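Long-range contacts in manganese-binding protein (PDB 6NSI), which binds iron, manganese and nickel, with a preference for ferrous iron, and delivers them to the membrane permease of an ABC importer: residues A[160-171]-A[221-232]; A[190-198]-A[210-218]. All blocks are in the same frame, centred on the assembly; numbering follows the deposited sequence.

Contact 1. Residues A[160-171]-A[221-232]. With FE (Fe (III) ion), chain B; NA (sodium ion), chain C.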
loop_
_atom_site.group_PDB
_atom_site.type_symbol
_atom_site.label_atom_id
_atom_site.label_comp_id
_atom_site.label_asym_id
_atom_site.label_seq_id
_atom_site.Cartn_x
_atom_site.Cartn_y
_atom_site.Cartn_z
ATOM N N LYS A 160 -17.786 12.463 11.724
ATOM C CA LYS A 160 -18.748 11.378 11.935
ATOM C C LYS A 160 -18.681 10.299 10.845
ATOM O O LYS A 160 -19.245 9.214 11.036
ATOM C CB LYS A 160 -20.178 11.946 12.014
ATOM C CG LYS A 160 -20.687 12.489 10.667
ATOM C CD LYS A 160 -22.186 12.795 10.652
ATOM C CE LYS A 160 -22.631 13.127 9.223
ATOM N NZ LYS A 160 -23.921 13.861 9.145
ATOM N N ASN A 161 -18.024 10.561 9.719
ATOM C CA ASN A 161 -17.949 9.602 8.621
ATOM C C ASN A 161 -16.578 8.949 8.468
ATOM O O ASN A 161 -16.395 8.158 7.532
ATOM C CB ASN A 161 -18.296 10.272 7.294
ATOM C CG ASN A 161 -19.754 10.652 7.169
ATOM O OD1 ASN A 161 -20.618 10.195 7.927
ATOM N ND2 ASN A 161 -20.041 11.483 6.171
ATOM N N ARG A 162 -15.617 9.252 9.354
ATOM C CA ARG A 162 -14.224 8.806 9.202
ATOM C C ARG A 162 -14.082 7.372 9.708
ATOM O O ARG A 162 -13.457 7.083 10.731
ATOM C CB ARG A 162 -13.283 9.755 9.932
ATOM C CG ARG A 162 -13.056 11.057 9.173
ATOM C CD ARG A 162 -12.325 12.103 10.052
ATOM N NE ARG A 162 -12.527 13.458 9.517
ATOM C CZ ARG A 162 -11.955 14.556 10.009
ATOM N NH1 ARG A 162 -11.149 14.472 11.061
ATOM N NH2 ARG A 162 -12.191 15.741 9.451
ATOM N N TYR A 163 -14.697 6.460 8.963
ATOM C CA TYR A 163 -14.751 5.043 9.321
ATOM C C TYR A 163 -14.669 4.308 7.996
ATOM O O TYR A 163 -15.586 4.430 7.167
ATOM C CB TYR A 163 -16.040 4.701 10.087
ATOM C CG TYR A 163 -16.094 5.378 11.440
ATOM C CD1 TYR A 163 -15.458 4.815 12.537
ATOM C CD2 TYR A 163 -16.739 6.602 11.604
ATOM C CE1 TYR A 163 -15.471 5.441 13.781
ATOM C CE2 TYR A 163 -16.765 7.245 12.841
ATOM C CZ TYR A 163 -16.130 6.655 13.921
ATOM O OH TYR A 163 -16.147 7.274 15.140
ATOM N N LEU A 164 -13.552 3.610 7.779
ATOM C CA LEU A 164 -13.169 3.082 6.472
ATOM C C LEU A 164 -13.333 1.563 6.452
ATOM O O LEU A 164 -12.528 0.832 7.046
ATOM C CB LEU A 164 -11.730 3.483 6.137
ATOM C CG LEU A 164 -11.180 2.951 4.807
ATOM C CD1 LEU A 164 -12.039 3.414 3.623
ATOM C CD2 LEU A 164 -9.736 3.391 4.669
ATOM N N VAL A 165 -14.358 1.091 5.747
ATOM C CA VAL A 165 -14.652 -0.338 5.653
ATOM C C VAL A 165 -14.175 -0.825 4.289
ATOM O O VAL A 165 -14.695 -0.396 3.255
ATOM C CB VAL A 165 -16.154 -0.623 5.849
ATOM C CG1 VAL A 165 -16.425 -2.136 5.747
ATOM C CG2 VAL A 165 -16.651 -0.073 7.198
ATOM N N THR A 166 -13.193 -1.721 4.274
ATOM C CA THR A 166 -12.617 -2.210 3.028
ATOM C C THR A 166 -12.632 -3.735 2.978
ATOM O O THR A 166 -13.063 -4.408 3.915
ATOM C CB THR A 166 -11.179 -1.724 2.848
ATOM O OG1 THR A 166 -10.356 -2.346 3.850
ATOM C CG2 THR A 166 -11.118 -0.197 2.971
ATOM N N GLY A 167 -12.146 -4.263 1.843
ATOM C CA GLY A 167 -12.163 -5.700 1.626
ATOM C C GLY A 167 -11.215 -6.449 2.548
ATOM O O GLY A 167 -11.613 -7.425 3.197
ATOM N N HIS A 168 -9.933 -6.042 2.572
ATOM C CA HIS A 168 -8.994 -6.541 3.572
ATOM C C HIS A 168 -8.272 -5.365 4.213
ATOM O O HIS A 168 -8.504 -4.203 3.869
ATOM C CB HIS A 168 -8.019 -7.599 3.003
ATOM C CG HIS A 168 -6.864 -7.073 2.192
ATOM N ND1 HIS A 168 -7.025 -6.409 0.989
ATOM C CD2 HIS A 168 -5.525 -7.240 2.350
ATOM C CE1 HIS A 168 -5.835 -6.140 0.473
ATOM N NE2 HIS A 168 -4.912 -6.634 1.277
ATOM N N ASN A 169 -7.414 -5.700 5.175
ATOM C CA ASN A 169 -6.732 -4.728 6.031
ATOM C C ASN A 169 -5.463 -4.229 5.332
ATOM O O ASN A 169 -4.337 -4.557 5.692
ATOM C CB ASN A 169 -6.426 -5.353 7.390
ATOM C CG ASN A 169 -5.848 -4.360 8.366
ATOM O OD1 ASN A 169 -5.932 -3.145 8.149
ATOM N ND2 ASN A 169 -5.231 -4.861 9.440
ATOM N N ALA A 170 -5.680 -3.406 4.307
ATOM C CA ALA A 170 -4.602 -2.799 3.545
ATOM C C ALA A 170 -4.465 -1.303 3.791
ATOM O O ALA A 170 -3.517 -0.696 3.283
ATOM C CB ALA A 170 -4.806 -3.037 2.039
ATOM N N PHE A 171 -5.371 -0.694 4.558
ATOM C CA PHE A 171 -5.378 0.755 4.728
ATOM C C PHE A 171 -5.184 1.183 6.184
ATOM O O PHE A 171 -5.584 2.290 6.571
ATOM C CB PHE A 171 -6.666 1.335 4.145
ATOM C CG PHE A 171 -6.832 1.049 2.663
ATOM C CD1 PHE A 171 -7.522 -0.079 2.231
ATOM C CD2 PHE A 171 -6.279 1.900 1.711
ATOM C CE1 PHE A 171 -7.673 -0.348 0.870
ATOM C CE2 PHE A 171 -6.421 1.641 0.344
ATOM C CZ PHE A 171 -7.125 0.523 -0.077
ATOM N N ASN A 221 -21.244 2.479 13.871
ATOM C CA ASN A 221 -20.678 3.732 13.386
ATOM C C ASN A 221 -21.505 4.379 12.286
ATOM O O ASN A 221 -21.083 5.399 11.734
ATOM C CB ASN A 221 -19.247 3.501 12.905
ATOM C CG ASN A 221 -18.342 3.053 14.025
ATOM O OD1 ASN A 221 -17.643 2.041 13.922
ATOM N ND2 ASN A 221 -18.383 3.778 15.121
ATOM N N ASP A 222 -22.671 3.818 11.963
ATOM C CA ASP A 222 -23.540 4.376 10.925
ATOM C C ASP A 222 -22.781 4.588 9.624
ATOM O O ASP A 222 -22.894 5.631 8.979
ATOM C CB ASP A 222 -24.178 5.684 11.391
ATOM C CG ASP A 222 -24.979 5.507 12.643
ATOM O OD1 ASP A 222 -25.850 4.620 12.627
ATOM O OD2 ASP A 222 -24.746 6.247 13.632
ATOM N N VAL A 223 -21.981 3.590 9.243
ATOM C CA VAL A 223 -21.268 3.642 7.979
ATOM C C VAL A 223 -22.274 3.486 6.842
ATOM O O VAL A 223 -23.110 2.576 6.861
ATOM C CB VAL A 223 -20.198 2.532 7.942
ATOM C CG1 VAL A 223 -19.538 2.475 6.601
ATOM C CG2 VAL A 223 -19.155 2.722 9.037
ATOM N N GLU A 224 -22.197 4.360 5.830
ATOM C CA GLU A 224 -23.151 4.298 4.734
ATOM C C GLU A 224 -22.589 3.655 3.476
ATOM O O GLU A 224 -23.368 3.259 2.599
ATOM C CB GLU A 224 -23.658 5.703 4.379
ATOM C CG GLU A 224 -24.300 6.443 5.527
ATOM C CD GLU A 224 -24.434 7.928 5.222
ATOM O OE1 GLU A 224 -24.851 8.272 4.092
ATOM O OE2 GLU A 224 -24.083 8.750 6.091
ATOM N N VAL A 225 -21.266 3.534 3.373
ATOM C CA VAL A 225 -20.630 3.011 2.177
ATOM C C VAL A 225 -19.433 2.154 2.582
ATOM O O VAL A 225 -18.753 2.423 3.580
ATOM C CB VAL A 225 -20.227 4.172 1.228
ATOM C CG1 VAL A 225 -19.451 5.216 1.996
ATOM C CG2 VAL A 225 -19.455 3.656 0.018
ATOM N N VAL A 226 -19.194 1.097 1.801
ATOM C CA VAL A 226 -18.053 0.211 1.977
ATOM C C VAL A 226 -17.304 0.149 0.647
ATOM O O VAL A 226 -17.869 0.401 -0.415
ATOM C CB VAL A 226 -18.505 -1.191 2.437
ATOM C CG1 VAL A 226 -19.359 -1.083 3.703
ATOM C CG2 VAL A 226 -19.313 -1.872 1.332
ATOM N N PHE A 227 -16.027 -0.217 0.704
ATOM C CA PHE A 227 -15.146 -0.094 -0.454
ATOM C C PHE A 227 -14.646 -1.460 -0.923
ATOM O O PHE A 227 -13.848 -2.102 -0.234
ATOM C CB PHE A 227 -13.961 0.815 -0.132
ATOM C CG PHE A 227 -14.355 2.237 0.184
ATOM C CD1 PHE A 227 -14.745 2.595 1.479
ATOM C CD2 PHE A 227 -14.334 3.215 -0.809
ATOM C CE1 PHE A 227 -15.091 3.919 1.783
ATOM C CE2 PHE A 227 -14.690 4.562 -0.508
ATOM C CZ PHE A 227 -15.067 4.898 0.777
ATOM N N LEU A 228 -15.052 -1.849 -2.126
ATOM C CA LEU A 228 -14.456 -2.980 -2.830
ATOM C C LEU A 228 -13.035 -2.650 -3.251
ATOM O O LEU A 228 -12.692 -1.487 -3.456
ATOM C CB LEU A 228 -15.267 -3.311 -4.084
ATOM C CG LEU A 228 -16.733 -3.640 -3.808
ATOM C CD1 LEU A 228 -17.533 -3.578 -5.105
ATOM C CD2 LEU A 228 -16.804 -5.019 -3.216
ATOM N N GLU A 229 -12.213 -3.697 -3.408
ATOM C CA GLU A 229 -10.848 -3.560 -3.900
ATOM C C GLU A 229 -10.680 -4.348 -5.187
ATOM O O GLU A 229 -11.193 -5.464 -5.324
ATOM C CB GLU A 229 -9.798 -4.042 -2.883
ATOM C CG GLU A 229 -9.876 -3.335 -1.537
ATOM C CD GLU A 229 -9.252 -4.150 -0.415
ATOM O OE1 GLU A 229 -8.350 -4.975 -0.707
ATOM O OE2 GLU A 229 -9.657 -3.957 0.757
ATOM N N ASP A 230 -9.896 -3.766 -6.080
ATOM C CA ASP A 230 -9.560 -4.395 -7.373
ATOM C C ASP A 230 -8.849 -5.695 -7.039
ATOM O O ASP A 230 -8.100 -5.713 -6.088
ATOM C CB ASP A 230 -8.586 -3.530 -8.160
ATOM C CG ASP A 230 -8.398 -3.981 -9.593
ATOM O OD1 ASP A 230 -9.334 -3.887 -10.337
ATOM O OD2 ASP A 230 -7.331 -4.428 -9.914
ATOM N N THR A 231 -9.235 -6.781 -7.698
ATOM C CA THR A 231 -8.661 -8.157 -7.619
ATOM C C THR A 231 -8.980 -8.922 -6.327
ATOM O O THR A 231 -8.669 -10.086 -6.302
ATOM C CB THR A 231 -7.136 -8.241 -7.778
ATOM O OG1 THR A 231 -6.578 -7.892 -6.519
ATOM C CG2 THR A 231 -6.553 -7.366 -8.861
ATOM N N LEU A 232 -9.603 -8.315 -5.319
ATOM C CA LEU A 232 -9.937 -9.048 -4.078
ATOM C C LEU A 232 -11.333 -9.619 -4.323
ATOM O O LEU A 232 -12.164 -8.901 -4.834
ATOM C CB LEU A 232 -9.916 -8.147 -2.843
ATOM C CG LEU A 232 -9.956 -8.892 -1.511
ATOM C CD1 LEU A 232 -8.564 -9.272 -1.053
ATOM C CD2 LEU A 232 -10.653 -8.089 -0.434
HETATM FE FE FE B . -2.679 -6.632 1.019
HETATM NA NA NA C . -26.571 2.831 13.957
HETATM O O HOH W 1 -20.170 7.005 9.693
HETATM O O HOH W 2 -20.416 8.142 13.168
HETATM O O HOH W 3 -16.345 2.997 4.923
HETATM O O HOH W 4 -25.199 4.050 15.676
#
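Two waters link K160 O with N221 O at the start of two parallel runs of chain in the C-terminal alpha/beta lobe of this solute-binding protein. At Y163 the amide of N221 lies flat over one ring face, the two planes 10° apart and N221 CB 4.0 Å from the ring centroid; Y163 CB meets V223 CG2 at 3.8 Å. Another water accepts a hydrogen bond from V165 N and donates to Y163 O and V225 O. L164 CD1 touches F227 CD1 at 3.5 Å. V165 spreads its branches, CG1 against V226 CG1 (3.7 Å) and CG2 against V223 CG1, while its carbonyl accepts from F227 N at 2.9 Å. T166 OG1 donates forward to H168 O at 2.6 Å. Beyond it L232 CD2 presses on G167 CA. The metal site follows: H168 NE2 binds the iron, with H36, H102 and D260 completing the shell. E229, second-shell, grips H168 twice, OE2 taking H168 N at 2.8 Å. The carboxylate also receives S259 OG on OE1, and its charge would probably make the imidazole a stronger donor to the metal. With H168 CG turned between its backbone N and carbonyl carbon (chi1 78°), ND1 reaches E229 OE1 at 2.6 Å, a short but bent bond (132°) on the syn lone pair and in the plane of the imidazole.

Contact 2. Residues A[190-198]-A[210-218]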
loop_
_atom_site.group_PDB
_atom_site.type_symbol
_atom_site.label_atom_id
_atom_site.label_comp_id
_atom_site.label_asym_id
_atom_site.label_seq_id
_atom_site.Cartn_x
_atom_site.Cartn_y
_atom_site.Cartn_z
ATOM N N TRP A 190 -7.151 5.300 17.016
ATOM C CA TRP A 190 -7.270 5.416 15.572
ATOM C C TRP A 190 -7.779 4.120 14.954
ATOM O O TRP A 190 -8.472 4.152 13.933
ATOM C CB TRP A 190 -5.914 5.794 14.966
ATOM C CG TRP A 190 -4.875 4.708 15.036
ATOM C CD1 TRP A 190 -3.899 4.568 15.982
ATOM C CD2 TRP A 190 -4.706 3.602 14.122
ATOM N NE1 TRP A 190 -3.130 3.455 15.713
ATOM C CE2 TRP A 190 -3.606 2.846 14.578
ATOM C CE3 TRP A 190 -5.376 3.186 12.962
ATOM C CZ2 TRP A 190 -3.164 1.691 13.920
ATOM C CZ3 TRP A 190 -4.933 2.030 12.309
ATOM C CH2 TRP A 190 -3.842 1.299 12.794
ATOM N N ARG A 191 -7.452 2.977 15.566
ATOM C CA ARG A 191 -7.855 1.676 15.036
ATOM C C ARG A 191 -9.368 1.525 14.957
ATOM O O ARG A 191 -9.859 0.739 14.145
ATOM C CB ARG A 191 -7.251 0.561 15.893
ATOM C CG ARG A 191 -5.773 0.331 15.664
ATOM C CD ARG A 191 -5.421 -1.106 15.986
ATOM N NE ARG A 191 -4.267 -1.608 15.247
ATOM C CZ ARG A 191 -3.013 -1.559 15.700
ATOM N NH1 ARG A 191 -2.755 -1.005 16.883
ATOM N NH2 ARG A 191 -2.017 -2.054 14.965
ATOM N N SER A 192 -10.126 2.280 15.756
ATOM C CA SER A 192 -11.580 2.263 15.596
ATOM C C SER A 192 -12.021 2.744 14.213
ATOM O O SER A 192 -13.160 2.471 13.799
ATOM C CB SER A 192 -12.230 3.130 16.678
ATOM O OG SER A 192 -12.167 4.496 16.289
ATOM N N ARG A 193 -11.147 3.428 13.472
ATOM C CA ARG A 193 -11.538 4.083 12.225
ATOM C C ARG A 193 -11.426 3.216 10.966
ATOM O O ARG A 193 -11.775 3.693 9.878
ATOM C CB ARG A 193 -10.715 5.363 12.048
ATOM C CG ARG A 193 -10.684 6.212 13.329
ATOM C CD ARG A 193 -10.577 7.686 13.007
ATOM N NE ARG A 193 -11.930 8.105 12.728
ATOM C CZ ARG A 193 -12.642 8.899 13.506
ATOM N NH1 ARG A 193 -12.106 9.412 14.590
ATOM N NH2 ARG A 193 -13.895 9.168 13.174
ATOM N N CYS A 194 -10.969 1.969 11.054
ATOM C CA CYS A 194 -10.986 1.112 9.871
ATOM C C CYS A 194 -11.311 -0.324 10.278
ATOM O O CYS A 194 -10.998 -0.761 11.392
ATOM C CB CYS A 194 -9.641 1.176 9.102
ATOM S SG CYS A 194 -8.149 0.682 10.059
ATOM N N ILE A 195 -11.940 -1.061 9.362
ATOM C CA ILE A 195 -12.273 -2.473 9.597
ATOM C C ILE A 195 -12.414 -3.165 8.247
ATOM O O ILE A 195 -12.668 -2.525 7.221
ATOM C CB ILE A 195 -13.569 -2.641 10.440
ATOM C CG1 ILE A 195 -13.599 -4.032 11.101
ATOM C CG2 ILE A 195 -14.801 -2.462 9.564
ATOM C CD1 ILE A 195 -14.694 -4.206 12.128
ATOM N N SER A 196 -12.253 -4.491 8.245
ATOM C CA SER A 196 -12.371 -5.284 7.031
ATOM C C SER A 196 -12.632 -6.718 7.447
ATOM O O SER A 196 -12.151 -7.148 8.506
ATOM C CB SER A 196 -11.100 -5.186 6.159
ATOM O OG SER A 196 -9.947 -5.631 6.847
ATOM N N PRO A 197 -13.421 -7.471 6.679
ATOM C CA PRO A 197 -13.693 -8.871 7.063
ATOM C C PRO A 197 -12.478 -9.765 6.890
ATOM O O PRO A 197 -12.318 -10.746 7.623
ATOM C CB PRO A 197 -14.846 -9.275 6.138
ATOM C CG PRO A 197 -14.707 -8.401 4.930
ATOM C CD PRO A 197 -14.064 -7.084 5.408
ATOM N N GLU A 198 -11.610 -9.442 5.945
ATOM C CA GLU A 198 -10.354 -10.146 5.734
ATOM C C GLU A 198 -9.216 -9.407 6.438
ATOM O O GLU A 198 -9.233 -8.179 6.549
ATOM C CB GLU A 198 -10.076 -10.255 4.233
ATOM C CG GLU A 198 -8.782 -10.996 3.856
ATOM C CD GLU A 198 -8.821 -12.459 4.246
ATOM O OE1 GLU A 198 -8.543 -12.762 5.434
ATOM O OE2 GLU A 198 -9.135 -13.290 3.355
ATOM N N ASP A 210 -16.538 -12.959 11.033
ATOM C CA ASP A 210 -15.967 -11.771 10.395
ATOM C C ASP A 210 -17.038 -10.938 9.712
ATOM O O ASP A 210 -16.974 -9.701 9.734
ATOM C CB ASP A 210 -14.929 -12.168 9.352
ATOM C CG ASP A 210 -13.759 -12.910 9.943
ATOM O OD1 ASP A 210 -13.131 -12.390 10.889
ATOM O OD2 ASP A 210 -13.465 -14.011 9.440
ATOM N N ILE A 211 -17.983 -11.602 9.032
ATOM C CA ILE A 211 -19.130 -10.893 8.474
ATOM C C ILE A 211 -19.841 -10.143 9.583
ATOM O O ILE A 211 -20.092 -8.936 9.482
ATOM C CB ILE A 211 -20.093 -11.868 7.763
ATOM C CG1 ILE A 211 -19.434 -12.504 6.542
ATOM C CG2 ILE A 211 -21.385 -11.151 7.355
ATOM C CD1 ILE A 211 -18.594 -11.560 5.726
ATOM N N MET A 212 -20.127 -10.849 10.681
ATOM C CA MET A 212 -20.903 -10.268 11.768
ATOM C C MET A 212 -20.162 -9.106 12.404
ATOM O O MET A 212 -20.762 -8.064 12.700
ATOM C CB MET A 212 -21.210 -11.326 12.819
ATOM C CG MET A 212 -22.044 -10.760 13.985
ATOM S SD MET A 212 -21.032 -10.302 15.427
ATOM C CE MET A 212 -20.229 -11.898 15.755
ATOM N N ARG A 213 -18.862 -9.284 12.639
ATOM C CA ARG A 213 -18.023 -8.218 13.174
ATOM C C ARG A 213 -18.166 -6.932 12.353
ATOM O O ARG A 213 -18.415 -5.852 12.903
ATOM C CB ARG A 213 -16.576 -8.711 13.195
ATOM C CG ARG A 213 -15.553 -7.732 13.691
ATOM C CD ARG A 213 -14.233 -8.467 13.934
ATOM N NE ARG A 213 -13.799 -9.258 12.770
ATOM C CZ ARG A 213 -13.151 -8.750 11.718
ATOM N NH1 ARG A 213 -12.882 -7.452 11.660
ATOM N NH2 ARG A 213 -12.790 -9.530 10.707
ATOM N N VAL A 214 -18.059 -7.040 11.024
ATOM C CA VAL A 214 -18.120 -5.844 10.174
ATOM C C VAL A 214 -19.543 -5.277 10.124
ATOM O O VAL A 214 -19.741 -4.047 10.119
ATOM C CB VAL A 214 -17.568 -6.163 8.769
ATOM C CG1 VAL A 214 -17.612 -4.930 7.867
ATOM C CG2 VAL A 214 -16.151 -6.661 8.866
ATOM N N VAL A 215 -20.556 -6.153 10.114
ATOM C CA VAL A 215 -21.949 -5.689 10.129
ATOM C C VAL A 215 -22.240 -4.873 11.390
ATOM O O VAL A 215 -22.856 -3.797 11.335
ATOM C CB VAL A 215 -22.904 -6.893 9.984
ATOM C CG1 VAL A 215 -24.343 -6.524 10.378
ATOM C CG2 VAL A 215 -22.856 -7.427 8.553
ATOM N N GLU A 216 -21.795 -5.361 12.550
ATOM C CA GLU A 216 -22.037 -4.619 13.786
ATOM C C GLU A 216 -21.257 -3.305 13.804
ATOM O O GLU A 216 -21.756 -2.279 14.297
ATOM C CB GLU A 216 -21.680 -5.488 14.990
ATOM C CG GLU A 216 -22.587 -6.719 15.155
ATOM C CD GLU A 216 -22.425 -7.402 16.511
ATOM O OE1 GLU A 216 -21.289 -7.499 17.021
ATOM O OE2 GLU A 216 -23.434 -7.855 17.067
ATOM N N TYR A 217 -20.031 -3.316 13.277
ATOM C CA TYR A 217 -19.266 -2.076 13.144
ATOM C C TYR A 217 -19.994 -1.076 12.259
ATOM O O TYR A 217 -20.053 0.116 12.582
ATOM C CB TYR A 217 -17.885 -2.390 12.578
ATOM C CG TYR A 217 -16.949 -1.222 12.312
ATOM C CD1 TYR A 217 -17.043 -0.486 11.132
ATOM C CD2 TYR A 217 -15.916 -0.916 13.194
ATOM C CE1 TYR A 217 -16.139 0.558 10.846
ATOM C CE2 TYR A 217 -15.009 0.136 12.923
ATOM C CZ TYR A 217 -15.134 0.861 11.748
ATOM O OH TYR A 217 -14.242 1.894 11.439
ATOM N N ILE A 218 -20.533 -1.537 11.127
ATOM C CA ILE A 218 -21.249 -0.639 10.217
ATOM C C ILE A 218 -22.439 -0.001 10.932
ATOM O O ILE A 218 -22.671 1.209 10.835
ATOM C CB ILE A 218 -21.686 -1.409 8.953
ATOM C CG1 ILE A 218 -20.531 -1.540 7.968
ATOM C CG2 ILE A 218 -22.905 -0.761 8.287
ATOM C CD1 ILE A 218 -20.830 -2.567 6.886
HETATM O O HOH W 5 -10.625 -5.647 10.732
#
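I195 lies against Y217 in the tight part of this contact. Its CG2 sits over one face of the ring, 3.6 Å from the centroid, and CD1 reaches down to Y217 CB and CD2. Y217 CG stands anti to its backbone N (chi1 178°), which sends the ring along the strand and lets OH donate to S192 O at 2.7 Å, tilted 24° from the carbonyl plane. Further along, V214 inserts both methyls: CG1 against I195 CG2, and CG2 against P197, 3.6 Å from P197 N and 4.0 Å from P197 CB. Helix 208-221 follows strand 194-195 in the alpha/beta lobe and packs on the two-stranded parallel sheet 164-165/194-195, touching V165 and I195, while I240 of helix 235-242 packs on P197 and V214. Toward solvent the grip is looser and polar. R213, its chain bent at chi3 (52°), brings the edge of its guanidinium to S196 O; the bond from NH1 is 3.3 Å long and arrives from above the carbonyl plane, and that from NH2 is weak. A nearly straight salt bridge, R213 NH2 to D210 OD1 at 2.9 Å, helps to hold the guanidinium, while D210 OD2 accepts from S207 N. A water joins S196 N to R213 NH1, the latter bond weak.

Contacts 1 and 2 lie 9 Å apart, centre to centre, on the same lobe and share its parallel sheet: strand 164-165 of contact 1 bonds to strand 194-195 of contact 2, with L164 N meeting R193 O at 2.8 Å. Helix 208-221, half of contact 2, runs on into the 221-232 segment of contact 1. The first contact is mostly buried, a valine and phenylalanine core that ends at the iron; its buried carboxylate, E229, bonds the iron ligand H168, while D222 at the surface end binds sodium. The second is partly buried, a helix laid on a strand, and its charges, R213 and D210, pair along the helix toward solvent. R193 ties them, its NE reaching R162 O.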